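Local coordinates for exotoxin A (Pseudomonas aeruginosa, PDB 1IKP), which probably inactivates host elongation factor 2 by transferring ADP-ribose to it from NAD, as a toxin with receptor-binding, targeting and catalytic parts, at residues 192-195 and 196-199; 214-218 and 219-223; 283-286 and 287-291; 325-328 and 329-333; 427-431 and 432-436. The protein carries 2 engineered substitutions. All blocks are in the same frame, centred on the assembly; numbering follows the deposited sequence.

Contact 1: 192-195 and 196-199; sequences SGKV and LCLL
V195 and L196 sit next to each other in a run of successive i to i+3 turns, and both are buried. V195 CG1 stands between the backbone N and the carbonyl carbon (chi1 62°). There it lies alongside the next peptide, 3.2 Å from L196 N. The same methyl meets L196 CD2 at 4.2 Å. The carbonyl of V195 serves as a hub for the following residues. Its O accepts from L198 N at 3.0 Å, and L198 and L199 lay their carbons against it, with V195 O 3.6 Å from L199 CG. Two more bonds of the same span repeat the pattern: L196 N to G193 O at 3.3 Å and C197 N to K194 O at 2.8 Å. S192 OG starts this run with an ST turn, accepting from K194 N. K194 touches C197 low on its side chain, where K194 CB is 4.1 Å from C197 SG. Beyond that the chain is extended and carries NZ to the backbone O of C214. C197 SG is itself disulfide-bonded to C214, so K194 and C197, one turn apart, both hold C214, one at its backbone O and the other at its sulfur. The run lies in the loop between helix 188-191 and helix 205-210. L196 packs on V205 of the latter, and V195 and L196 rest on I132 of strand 126-136. V195 and L199 also reach L102 of strand 97-106.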
loop_
_atom_site.group_PDB
_atom_site.type_symbol
_atom_site.label_atom_id
_atom_site.label_comp_id
_atom_site.label_asym_id
_atom_site.label_seq_id
_atom_site.Cartn_x
_atom_site.Cartn_y
_atom_site.Cartn_z
ATOM N N SER A 192 5.867 1.638 3.992
ATOM C CA SER A 192 4.533 2.114 4.340
ATOM C C SER A 192 4.555 3.467 5.005
ATOM O O SER A 192 5.596 4.107 5.096
ATOM C CB SER A 192 3.843 1.133 5.299
ATOM O OG SER A 192 4.461 1.205 6.580
ATOM N N GLY A 193 3.393 3.906 5.470
ATOM C CA GLY A 193 3.321 5.193 6.131
ATOM C C GLY A 193 4.107 5.184 7.432
ATOM O O GLY A 193 4.487 6.248 7.937
ATOM N N LYS A 194 4.372 3.994 7.975
ATOM C CA LYS A 194 5.096 3.936 9.239
ATOM C C LYS A 194 6.550 4.303 9.132
ATOM O O LYS A 194 7.258 4.324 10.132
ATOM C CB LYS A 194 4.926 2.559 9.907
ATOM C CG LYS A 194 3.491 2.317 10.382
ATOM C CD LYS A 194 3.409 1.114 11.317
ATOM C CE LYS A 194 1.973 0.882 11.768
ATOM N NZ LYS A 194 1.955 -0.283 12.706
ATOM N N VAL A 195 7.024 4.580 7.919
ATOM C CA VAL A 195 8.425 4.984 7.789
ATOM C C VAL A 195 8.626 6.267 8.615
ATOM O O VAL A 195 9.725 6.523 9.144
ATOM C CB VAL A 195 8.819 5.203 6.286
ATOM C CG1 VAL A 195 7.996 6.333 5.646
ATOM C CG2 VAL A 195 10.297 5.506 6.177
ATOM N N LEU A 196 7.559 7.049 8.755
ATOM C CA LEU A 196 7.632 8.296 9.528
ATOM C C LEU A 196 7.864 8.002 11.002
ATOM O O LEU A 196 8.423 8.817 11.729
ATOM C CB LEU A 196 6.363 9.128 9.330
ATOM C CG LEU A 196 6.099 9.542 7.868
ATOM C CD1 LEU A 196 4.940 10.505 7.814
ATOM C CD2 LEU A 196 7.354 10.193 7.265
ATOM N N CYS A 197 7.441 6.825 11.438
ATOM C CA CYS A 197 7.604 6.398 12.822
ATOM C C CYS A 197 9.066 6.116 13.142
ATOM O O CYS A 197 9.447 6.037 14.310
ATOM C CB CYS A 197 6.766 5.136 13.069
ATOM S SG CYS A 197 4.972 5.364 12.889
ATOM N N LEU A 198 9.899 5.954 12.119
ATOM C CA LEU A 198 11.320 5.696 12.347
ATOM C C LEU A 198 12.121 6.995 12.502
ATOM O O LEU A 198 13.285 6.974 12.928
ATOM C CB LEU A 198 11.921 4.928 11.176
ATOM C CG LEU A 198 11.207 3.678 10.688
ATOM C CD1 LEU A 198 12.022 3.042 9.593
ATOM C CD2 LEU A 198 11.007 2.716 11.831
ATOM N N LEU A 199 11.487 8.113 12.185
ATOM C CA LEU A 199 12.170 9.403 12.175
ATOM C C LEU A 199 11.828 10.275 13.372
ATOM O O LEU A 199 10.735 10.819 13.466
ATOM C CB LEU A 199 11.824 10.126 10.864
ATOM C CG LEU A 199 11.953 9.256 9.587
ATOM C CD1 LEU A 199 11.452 10.045 8.389
ATOM C CD2 LEU A 199 13.393 8.819 9.405
#

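Contact 2: 214-218 and 219-223; sequences CNLDD and TWEGK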
loop_
_atom_site.group_PDB
_atom_site.type_symbol
_atom_site.label_atom_id
_atom_site.label_comp_id
_atom_site.label_asym_id
_atom_site.label_seq_id
_atom_site.Cartn_x
_atom_site.Cartn_y
_atom_site.Cartn_z
ATOM N N CYS A 214 1.818 4.478 16.251
ATOM C CA CYS A 214 2.781 3.783 15.402
ATOM C C CYS A 214 2.770 2.292 15.710
ATOM O O CYS A 214 2.888 1.460 14.810
ATOM C CB CYS A 214 4.182 4.343 15.628
ATOM S SG CYS A 214 4.468 5.934 14.787
ATOM N N ASN A 215 2.628 1.966 16.993
ATOM C CA ASN A 215 2.591 0.581 17.447
ATOM C C ASN A 215 3.619 -0.275 16.717
ATOM O O ASN A 215 3.282 -1.282 16.090
ATOM C CB ASN A 215 1.184 0.013 17.243
ATOM C CG ASN A 215 1.050 -1.405 17.752
ATOM O OD1 ASN A 215 1.485 -1.725 18.859
ATOM N ND2 ASN A 215 0.438 -2.266 16.948
ATOM N N LEU A 216 4.881 0.121 16.800
ATOM C CA LEU A 216 5.941 -0.614 16.124
ATOM C C LEU A 216 6.318 -1.926 16.789
ATOM O O LEU A 216 6.248 -2.064 18.019
ATOM C CB LEU A 216 7.212 0.241 16.030
ATOM C CG LEU A 216 7.161 1.592 15.323
ATOM C CD1 LEU A 216 8.536 2.247 15.404
ATOM C CD2 LEU A 216 6.753 1.398 13.866
ATOM N N ASP A 217 6.719 -2.888 15.966
ATOM C CA ASP A 217 7.177 -4.172 16.462
ATOM C C ASP A 217 8.499 -3.861 17.154
ATOM O O ASP A 217 9.071 -2.786 16.950
ATOM C CB ASP A 217 7.386 -5.146 15.302
ATOM C CG ASP A 217 6.079 -5.732 14.791
ATOM O OD1 ASP A 217 5.003 -5.186 15.117
ATOM O OD2 ASP A 217 6.132 -6.738 14.052
ATOM N N ASP A 218 8.984 -4.796 17.961
ATOM C CA ASP A 218 10.217 -4.600 18.721
ATOM C C ASP A 218 11.434 -4.049 17.982
ATOM O O ASP A 218 12.115 -3.159 18.495
ATOM C CB ASP A 218 10.612 -5.901 19.424
ATOM C CG ASP A 218 9.596 -6.331 20.464
ATOM O OD1 ASP A 218 9.098 -5.455 21.206
ATOM O OD2 ASP A 218 9.304 -7.543 20.549
ATOM N N THR A 219 11.710 -4.565 16.789
ATOM C CA THR A 219 12.875 -4.129 16.014
ATOM C C THR A 219 13.080 -2.616 15.955
ATOM O O THR A 219 14.120 -2.092 16.382
ATOM C CB THR A 219 12.807 -4.662 14.571
ATOM O OG1 THR A 219 12.743 -6.095 14.595
ATOM C CG2 THR A 219 14.042 -4.238 13.785
ATOM N N TRP A 220 12.100 -1.903 15.424
ATOM C CA TRP A 220 12.245 -0.465 15.325
ATOM C C TRP A 220 11.732 0.271 16.556
ATOM O O TRP A 220 12.085 1.428 16.793
ATOM C CB TRP A 220 11.576 0.035 14.040
ATOM C CG TRP A 220 12.297 -0.439 12.803
ATOM C CD1 TRP A 220 11.968 -1.514 12.010
ATOM C CD2 TRP A 220 13.502 0.106 12.247
ATOM N NE1 TRP A 220 12.893 -1.662 11.002
ATOM C CE2 TRP A 220 13.844 -0.683 11.122
ATOM C CE3 TRP A 220 14.331 1.182 12.594
ATOM C CZ2 TRP A 220 14.978 -0.427 10.343
ATOM C CZ3 TRP A 220 15.456 1.435 11.820
ATOM C CH2 TRP A 220 15.769 0.633 10.707
ATOM N N GLU A 221 10.907 -0.401 17.350
ATOM C CA GLU A 221 10.398 0.197 18.579
ATOM C C GLU A 221 11.591 0.541 19.475
ATOM O O GLU A 221 11.624 1.597 20.101
ATOM C CB GLU A 221 9.479 -0.801 19.292
ATOM C CG GLU A 221 9.109 -0.420 20.714
ATOM C CD GLU A 221 8.338 0.876 20.792
ATOM O OE1 GLU A 221 8.066 1.338 21.922
ATOM O OE2 GLU A 221 7.997 1.432 19.726
ATOM N N GLY A 222 12.584 -0.341 19.508
ATOM C CA GLY A 222 13.754 -0.106 20.344
ATOM C C GLY A 222 14.902 0.586 19.630
ATOM O O GLY A 222 16.068 0.367 19.943
ATOM N N LYS A 223 14.578 1.437 18.662
ATOM C CA LYS A 223 15.613 2.135 17.907
ATOM C C LYS A 223 16.409 3.147 18.734
ATOM O O LYS A 223 15.935 3.633 19.762
ATOM C CB LYS A 223 14.971 2.853 16.716
ATOM C CG LYS A 223 13.941 3.890 17.115
ATOM C CD LYS A 223 13.092 4.321 15.921
ATOM C CE LYS A 223 11.827 5.032 16.368
ATOM N NZ LYS A 223 12.090 6.278 17.142
HETATM O O HOH W 1 5.914 2.278 18.572
HETATM O O HOH W 2 9.576 -2.738 14.156
#
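D217 O receives two donors at the start of a short helix. E221 N gives it a backbone bond of 3.0 Å, and water 2 donates to it at 2.8 Å. The same water accepts from W220 N at 2.9 Å, so it bridges a first-turn N-H to the N-cap carbonyl. D217 holds the N-cap position, but its carboxylate makes no capping bond. The next carbonyl follows on, with G222 N bonded to D218 O at 3.0 Å. A second water links the side chain of E221 to the incoming chain. Water 1 accepts from L216 N and donates to E221 OE2, the latter over a short 2.5 Å. E221 CG is anti to the backbone N (chi1 168°) and the chain then bends, which brings the carboxylate back beside L216. E221 OE2 also lies 4.0 Å from L216 CB. Farther out, the L216 methyl CD1 meets W220 CB at 4.0 Å. The contact lies at the surface, where the loop after helix 205-210 enters helix 218-221, just before strand 224-228. W220 is its buried part. Its NE1 bonds to R186 O, and the side chain packs on E189 of helix 188-191 and Q40 of strand 40-49.

Contact 3: 283-286 and 287-291; sequences QLEQ and CGYPV
Q283 O takes two N-H groups from the next turn. G288 N comes in the carbonyl plane, nearly straight (169°), at 2.9 Å, while C287 N, also at 2.9 Å, comes from above that plane. Y289 N then bonds to L284 O at 2.8 Å. The bonds from G288 and Y289 each span five residues, so the helix widens here into a pi-type turn. P290 has no N-H to give. Its ring carbons fill that place instead, with P290 CG 3.2 Å from E285 O and also close to Q286 O. L284 and Y289 form the apolar side. L284 CD2 lies over one ring face in a CH-pi contact, 3.7 Å from the Y289 ring centroid and 20° off its normal. L284 chi1 is far from a staggered value (-109°), which probably goes with the position of CD2 over the ring. E285 OE2 meets the ring at its edge, 3.8 Å from Y289 CE1, and takes a weak bond from G280 N. Y289 OH bonds to P278 O. Q283 NE2 bonds to C265 O and lies 3.8 Å from C287 SG, the sulfur that is disulfide-bonded to C265. The widened turn is consistent with the proline that follows, where the helix is kinked. Q283 O and L284 O are met at i+5, Q283 O also at i+4, and Q286 O by Q335 NE2 of helix 333-351.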
loop_
_atom_site.group_PDB
_atom_site.type_symbol
_atom_site.label_atom_id
_atom_site.label_comp_id
_atom_site.label_asym_id
_atom_site.label_seq_id
_atom_site.Cartn_x
_atom_site.Cartn_y
_atom_site.Cartn_z
ATOM N N GLN A 283 8.073 -17.042 -2.153
ATOM C CA GLN A 283 6.884 -16.288 -2.541
ATOM C C GLN A 283 7.102 -15.441 -3.796
ATOM O O GLN A 283 6.168 -15.173 -4.547
ATOM C CB GLN A 283 6.413 -15.402 -1.378
ATOM C CG GLN A 283 5.075 -14.703 -1.649
ATOM C CD GLN A 283 3.912 -15.676 -1.789
ATOM O OE1 GLN A 283 4.109 -16.876 -1.994
ATOM N NE2 GLN A 283 2.686 -15.157 -1.694
ATOM N N LEU A 284 8.338 -15.019 -4.025
ATOM C CA LEU A 284 8.645 -14.227 -5.206
ATOM C C LEU A 284 8.599 -15.105 -6.456
ATOM O O LEU A 284 7.991 -14.743 -7.463
ATOM C CB LEU A 284 10.034 -13.596 -5.077
ATOM C CG LEU A 284 10.085 -12.083 -4.850
ATOM C CD1 LEU A 284 11.528 -11.646 -4.658
ATOM C CD2 LEU A 284 9.472 -11.365 -6.038
ATOM N N GLU A 285 9.230 -16.271 -6.375
ATOM C CA GLU A 285 9.283 -17.195 -7.500
ATOM C C GLU A 285 7.957 -17.885 -7.801
ATOM O O GLU A 285 7.653 -18.175 -8.958
ATOM C CB GLU A 285 10.339 -18.272 -7.244
ATOM C CG GLU A 285 11.753 -17.752 -7.031
ATOM C CD GLU A 285 12.297 -17.042 -8.250
ATOM O OE1 GLU A 285 11.845 -17.363 -9.375
ATOM O OE2 GLU A 285 13.187 -16.177 -8.085
ATOM N N GLN A 286 7.173 -18.158 -6.767
ATOM C CA GLN A 286 5.911 -18.854 -6.963
ATOM C C GLN A 286 4.708 -17.951 -7.151
ATOM O O GLN A 286 3.756 -18.331 -7.829
ATOM C CB GLN A 286 5.642 -19.803 -5.794
ATOM C CG GLN A 286 6.706 -20.865 -5.587
ATOM C CD GLN A 286 6.298 -21.896 -4.554
ATOM O OE1 GLN A 286 5.980 -21.559 -3.412
ATOM N NE2 GLN A 286 6.303 -23.163 -4.951
ATOM N N CYS A 287 4.746 -16.760 -6.563
ATOM C CA CYS A 287 3.616 -15.851 -6.681
ATOM C C CYS A 287 3.959 -14.526 -7.354
ATOM O O CYS A 287 3.363 -14.178 -8.363
ATOM C CB CYS A 287 3.024 -15.569 -5.295
ATOM S SG CYS A 287 1.427 -14.668 -5.262
ATOM N N GLY A 288 4.906 -13.791 -6.768
ATOM C CA GLY A 288 5.296 -12.480 -7.277
ATOM C C GLY A 288 5.568 -12.335 -8.761
ATOM O O GLY A 288 4.833 -11.654 -9.471
ATOM N N TYR A 289 6.629 -12.977 -9.236
ATOM C CA TYR A 289 6.971 -12.881 -10.649
ATOM C C TYR A 289 5.895 -13.509 -11.543
ATOM O O TYR A 289 5.570 -12.957 -12.588
ATOM C CB TYR A 289 8.352 -13.519 -10.888
ATOM C CG TYR A 289 9.487 -12.789 -10.181
ATOM C CD1 TYR A 289 10.511 -13.494 -9.548
ATOM C CD2 TYR A 289 9.527 -11.393 -10.133
ATOM C CE1 TYR A 289 11.544 -12.828 -8.877
ATOM C CE2 TYR A 289 10.556 -10.719 -9.466
ATOM C CZ TYR A 289 11.557 -11.443 -8.839
ATOM O OH TYR A 289 12.558 -10.780 -8.152
ATOM N N PRO A 290 5.334 -14.675 -11.152
ATOM C CA PRO A 290 4.296 -15.258 -12.007
ATOM C C PRO A 290 3.096 -14.319 -12.187
ATOM O O PRO A 290 2.586 -14.164 -13.293
ATOM C CB PRO A 290 3.924 -16.539 -11.267
ATOM C CG PRO A 290 5.241 -16.970 -10.694
ATOM C CD PRO A 290 5.796 -15.653 -10.149
ATOM N N VAL A 291 2.660 -13.680 -11.101
ATOM C CA VAL A 291 1.525 -12.768 -11.193
ATOM C C VAL A 291 1.868 -11.525 -12.015
ATOM O O VAL A 291 1.050 -11.058 -12.810
ATOM C CB VAL A 291 1.030 -12.369 -9.777
ATOM C CG1 VAL A 291 0.081 -11.175 -9.858
ATOM C CG2 VAL A 291 0.298 -13.547 -9.136
#

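Contact 4: 325-328 and 329-333; sequences LGEA and IREQP
The last turns of helix 323-331 carry an i to i+3 salt bridge between E327 and R330. E327 OE1 and R330 NH2 are 2.6 Å apart, and the N-H points almost straight at the oxygen (166°). The carboxylate oxygen lies in the guanidinium plane, at its edge. Seen from the glutamate, the donor comes from above the carboxylate plane, and the two planes are 64° apart. Water 3 joins the same two groups a second time. It donates to E327 OE2 at 2.6 Å and accepts from R330 NE at 3.3 Å. A bend at chi3 (-62°) folds the guanidinium back over its own helix. Its centre then lies above G326 O, which is 3.4 Å from CZ of R330. That carbonyl also accepts from R330 N at 3.0 Å. On the buried side L325 CG meets I329 CD1 at 3.9 Å. A328 packs its methyl on L294 and L297 of helix 282-300, and I329 faces V311 of helix 308-317. A328 O accepts weak bonds from E331 N and Q332 N, before Q332, at the N-cap position of helix 333-351. R330 is therefore held at its edge by E327 OE1 and water 3, with G326 O over one face, and by NH1 bonds to S321 O and A315 O. The nearby oxygens would favour its positive charge, and the guanidinium ties this helix end to the chain before it.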
loop_
_atom_site.group_PDB
_atom_site.type_symbol
_atom_site.label_atom_id
_atom_site.label_comp_id
_atom_site.label_asym_id
_atom_site.label_seq_id
_atom_site.Cartn_x
_atom_site.Cartn_y
_atom_site.Cartn_z
ATOM N N LEU A 325 -0.154 -16.122 -22.796
ATOM C CA LEU A 325 -1.164 -15.770 -21.801
ATOM C C LEU A 325 -2.039 -16.966 -21.458
ATOM O O LEU A 325 -2.345 -17.212 -20.289
ATOM C CB LEU A 325 -2.047 -14.630 -22.308
ATOM C CG LEU A 325 -3.235 -14.326 -21.390
ATOM C CD1 LEU A 325 -2.718 -13.861 -20.018
ATOM C CD2 LEU A 325 -4.125 -13.275 -22.018
ATOM N N GLY A 326 -2.441 -17.714 -22.481
ATOM C CA GLY A 326 -3.272 -18.878 -22.243
ATOM C C GLY A 326 -2.551 -19.922 -21.417
ATOM O O GLY A 326 -3.134 -20.531 -20.528
ATOM N N GLU A 327 -1.274 -20.134 -21.710
ATOM C CA GLU A 327 -0.489 -21.117 -20.984
ATOM C C GLU A 327 -0.247 -20.649 -19.549
ATOM O O GLU A 327 -0.268 -21.449 -18.619
ATOM C CB GLU A 327 0.852 -21.341 -21.687
ATOM C CG GLU A 327 1.580 -22.591 -21.247
ATOM C CD GLU A 327 0.733 -23.836 -21.421
ATOM O OE1 GLU A 327 0.070 -23.959 -22.474
ATOM O OE2 GLU A 327 0.732 -24.690 -20.510
ATOM N N ALA A 328 -0.011 -19.351 -19.383
ATOM C CA ALA A 328 0.233 -18.787 -18.060
ATOM C C ALA A 328 -0.992 -19.037 -17.189
ATOM O O ALA A 328 -0.864 -19.417 -16.028
ATOM C CB ALA A 328 0.506 -17.293 -18.172
ATOM N N ILE A 329 -2.169 -18.827 -17.773
ATOM C CA ILE A 329 -3.442 -19.032 -17.079
ATOM C C ILE A 329 -3.645 -20.494 -16.713
ATOM O O ILE A 329 -3.952 -20.821 -15.565
ATOM C CB ILE A 329 -4.632 -18.542 -17.948
ATOM C CG1 ILE A 329 -4.576 -17.012 -18.064
ATOM C CG2 ILE A 329 -5.953 -19.019 -17.365
ATOM C CD1 ILE A 329 -5.567 -16.437 -19.021
ATOM N N ARG A 330 -3.457 -21.381 -17.685
ATOM C CA ARG A 330 -3.623 -22.803 -17.431
ATOM C C ARG A 330 -2.598 -23.311 -16.413
ATOM O O ARG A 330 -2.859 -24.274 -15.700
ATOM C CB ARG A 330 -3.509 -23.599 -18.746
ATOM C CG ARG A 330 -4.711 -23.469 -19.691
ATOM C CD ARG A 330 -4.576 -24.434 -20.883
ATOM N NE ARG A 330 -3.391 -24.137 -21.676
ATOM C CZ ARG A 330 -3.347 -23.234 -22.646
ATOM N NH1 ARG A 330 -4.429 -22.539 -22.963
ATOM N NH2 ARG A 330 -2.204 -22.995 -23.277
ATOM N N GLU A 331 -1.439 -22.657 -16.336
ATOM C CA GLU A 331 -0.397 -23.066 -15.387
ATOM C C GLU A 331 -0.769 -22.845 -13.918
ATOM O O GLU A 331 -0.320 -23.584 -13.042
ATOM C CB GLU A 331 0.914 -22.324 -15.671
ATOM C CG GLU A 331 1.630 -22.739 -16.944
ATOM C CD GLU A 331 2.964 -22.029 -17.114
ATOM O OE1 GLU A 331 2.987 -20.780 -17.086
ATOM O OE2 GLU A 331 3.990 -22.722 -17.277
ATOM N N GLN A 332 -1.571 -21.816 -13.658
ATOM C CA GLN A 332 -2.003 -21.470 -12.300
ATOM C C GLN A 332 -3.407 -20.876 -12.404
ATOM O O GLN A 332 -3.588 -19.669 -12.301
ATOM C CB GLN A 332 -1.058 -20.425 -11.700
ATOM C CG GLN A 332 0.383 -20.885 -11.548
ATOM C CD GLN A 332 0.556 -21.922 -10.456
ATOM O OE1 GLN A 332 1.629 -22.505 -10.304
ATOM N NE2 GLN A 332 -0.501 -22.153 -9.682
ATOM N N PRO A 333 -4.424 -21.725 -12.606
ATOM C CA PRO A 333 -5.812 -21.280 -12.736
ATOM C C PRO A 333 -6.358 -20.281 -11.715
ATOM O O PRO A 333 -6.863 -19.229 -12.098
ATOM C CB PRO A 333 -6.587 -22.595 -12.737
ATOM C CG PRO A 333 -5.642 -23.514 -13.442
ATOM C CD PRO A 333 -4.334 -23.190 -12.767
HETATM O O HOH W 3 -1.406 -26.158 -19.990
#

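Contact 5: 427-431 and 432-436; sequences RQLEE and RGYVF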
loop_
_atom_site.group_PDB
_atom_site.type_symbol
_atom_site.label_atom_id
_atom_site.label_comp_id
_atom_site.label_asym_id
_atom_site.label_seq_id
_atom_site.Cartn_x
_atom_site.Cartn_y
_atom_site.Cartn_z
ATOM N N ARG A 427 -9.685 -11.062 20.771
ATOM C CA ARG A 427 -9.599 -10.099 21.871
ATOM C C ARG A 427 -8.799 -8.874 21.437
ATOM O O ARG A 427 -9.153 -7.738 21.751
ATOM C CB ARG A 427 -8.936 -10.754 23.089
ATOM C CG ARG A 427 -9.741 -11.882 23.710
ATOM C CD ARG A 427 -8.848 -12.837 24.501
ATOM N NE ARG A 427 -9.585 -14.007 24.977
ATOM C CZ ARG A 427 -9.031 -15.189 25.234
ATOM N NH1 ARG A 427 -7.726 -15.365 25.059
ATOM N NH2 ARG A 427 -9.783 -16.195 25.665
ATOM N N GLN A 428 -7.710 -9.101 20.705
ATOM C CA GLN A 428 -6.894 -7.990 20.225
ATOM C C GLN A 428 -7.727 -7.104 19.292
ATOM O O GLN A 428 -7.628 -5.883 19.341
ATOM C CB GLN A 428 -5.663 -8.493 19.469
ATOM C CG GLN A 428 -4.715 -7.367 19.076
ATOM C CD GLN A 428 -3.555 -7.827 18.219
ATOM O OE1 GLN A 428 -3.212 -9.014 18.190
ATOM N NE2 GLN A 428 -2.927 -6.880 17.527
ATOM N N LEU A 429 -8.515 -7.738 18.422
ATOM C CA LEU A 429 -9.387 -6.996 17.512
ATOM C C LEU A 429 -10.398 -6.154 18.296
ATOM O O LEU A 429 -10.614 -4.994 17.982
ATOM C CB LEU A 429 -10.087 -7.984 16.578
ATOM C CG LEU A 429 -9.168 -8.336 15.402
ATOM C CD1 LEU A 429 -9.620 -9.644 14.771
ATOM C CD2 LEU A 429 -9.208 -7.195 14.393
ATOM N N GLU A 430 -10.983 -6.725 19.336
ATOM C CA GLU A 430 -11.928 -5.965 20.153
ATOM C C GLU A 430 -11.226 -4.774 20.803
ATOM O O GLU A 430 -11.772 -3.677 20.834
ATOM C CB GLU A 430 -12.537 -6.865 21.229
ATOM C CG GLU A 430 -13.462 -7.928 20.694
ATOM C CD GLU A 430 -14.129 -8.728 21.796
ATOM O OE1 GLU A 430 -13.417 -9.283 22.654
ATOM O OE2 GLU A 430 -15.376 -8.798 21.794
ATOM N N GLU A 431 -10.008 -4.998 21.303
ATOM C CA GLU A 431 -9.253 -3.927 21.950
ATOM C C GLU A 431 -8.941 -2.789 20.981
ATOM O O GLU A 431 -8.781 -1.636 21.403
ATOM C CB GLU A 431 -7.946 -4.477 22.545
ATOM C CG GLU A 431 -8.152 -5.496 23.650
ATOM C CD GLU A 431 -8.710 -4.883 24.922
ATOM O OE1 GLU A 431 -9.048 -5.650 25.850
ATOM O OE2 GLU A 431 -8.804 -3.637 24.997
ATOM N N ARG A 432 -8.809 -3.119 19.691
ATOM C CA ARG A 432 -8.536 -2.117 18.657
ATOM C C ARG A 432 -9.817 -1.554 18.030
ATOM O O ARG A 432 -9.782 -0.857 17.026
ATOM C CB ARG A 432 -7.611 -2.705 17.590
ATOM C CG ARG A 432 -6.134 -2.756 18.006
ATOM C CD ARG A 432 -5.466 -1.382 17.877
ATOM N NE ARG A 432 -5.357 -0.969 16.475
ATOM C CZ ARG A 432 -4.460 -1.434 15.612
ATOM N NH1 ARG A 432 -3.560 -2.332 15.988
ATOM N NH2 ARG A 432 -4.466 -1.004 14.353
ATOM N N GLY A 433 -10.952 -1.876 18.641
ATOM C CA GLY A 433 -12.208 -1.339 18.166
ATOM C C GLY A 433 -12.859 -2.030 16.983
ATOM O O GLY A 433 -13.678 -1.415 16.317
ATOM N N TYR A 434 -12.495 -3.288 16.714
ATOM C CA TYR A 434 -13.094 -4.046 15.604
ATOM C C TYR A 434 -14.187 -4.976 16.095
ATOM O O TYR A 434 -14.189 -5.378 17.265
ATOM C CB TYR A 434 -12.029 -4.869 14.871
ATOM C CG TYR A 434 -11.137 -4.043 14.009
ATOM C CD1 TYR A 434 -10.030 -3.414 14.563
ATOM C CD2 TYR A 434 -11.376 -3.886 12.645
ATOM C CE1 TYR A 434 -9.182 -2.647 13.781
ATOM C CE2 TYR A 434 -10.528 -3.128 11.856
ATOM C CZ TYR A 434 -9.437 -2.513 12.433
ATOM O OH TYR A 434 -8.559 -1.784 11.672
ATOM N N VAL A 435 -15.097 -5.323 15.179
ATOM C CA VAL A 435 -16.218 -6.197 15.484
ATOM C C VAL A 435 -16.414 -7.211 14.343
ATOM O O VAL A 435 -16.259 -6.887 13.162
ATOM C CB VAL A 435 -17.505 -5.353 15.715
ATOM C CG1 VAL A 435 -17.802 -4.495 14.510
ATOM C CG2 VAL A 435 -18.683 -6.266 15.986
ATOM N N PHE A 436 -16.746 -8.443 14.707
ATOM C CA PHE A 436 -16.959 -9.505 13.733
ATOM C C PHE A 436 -18.270 -9.321 12.966
ATOM O O PHE A 436 -19.323 -9.070 13.590
ATOM C CB PHE A 436 -17.011 -10.825 14.480
ATOM C CG PHE A 436 -17.265 -12.013 13.601
ATOM C CD1 PHE A 436 -16.309 -12.437 12.689
ATOM C CD2 PHE A 436 -18.465 -12.738 13.701
ATOM C CE1 PHE A 436 -16.520 -13.553 11.907
ATOM C CE2 PHE A 436 -18.689 -13.857 12.922
ATOM C CZ PHE A 436 -17.721 -14.275 12.021
HETATM O O HOH W 4 -2.963 -3.916 18.530
#
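L429 and Y434 cross at a slant where helix 419-431 turns into strand 434-442. L429 CD2 is 3.7 Å from Y434 CB and approaches the ring obliquely. Y434 CG is anti to its carbonyl carbon (chi1 -74°); the near edge of the ring stays by L429 while its hydroxyl end points away from the helix. L429 O lies in the ring plane, at its edge, and is 3.8 Å from Y434 CD1. The same oxygen accepts from Y434 N at 2.8 Å. G433 N bonds to E430 O at 3.0 Å. The two bonds make a Schellman motif, with G433 at positive phi (82°) as its C-prime residue. R432 N bonds to Q428 O, with a further weak bond to L429 O. R432 CB lies at the ring edge, and the chain, bent at chi2 and chi3, carries the guanidinium away toward water 4. R432 NH1 is 3.1 Å from that water, which lies in the guanidinium plane. Q428 NE2 donates to the same water, and also to E399 O. R432 NH2 makes a weak hydrogen bond to Q212 OE1 and a long, weak ion pair with E399. F400 packs edge-to-face on Y434, while L429 reaches V565 and I567 of strand 565-568. The carbonyls of Q428, L429 and E430 are thus met by N-H groups of the turn. L429 and Y434 pack on the buried side, and the water-bridged Q428 and R432 make a polar, partly exposed side.

Overall arrangement
Contact 1 is the buried one, a run of turns set against strands. Contact 2 lies at the surface and relies on waters. The C197-C214 disulfide joins these two, and both are in the receptor-binding part of the toxin. Contacts 3 and 4 belong to the helical targeting part, with centres 14 Å apart; helix 282-300 carries contact 3 and packs against contact 4. Both are partly buried, but one has a widened, proline-kinked backbone while the other uses a salt bridge. Contact 5, in the catalytic part, ends a helix before a strand. It approaches contact 2 where R432 NH1 lies 4.1 Å from N215 ND2, so the binding and catalytic parts meet there.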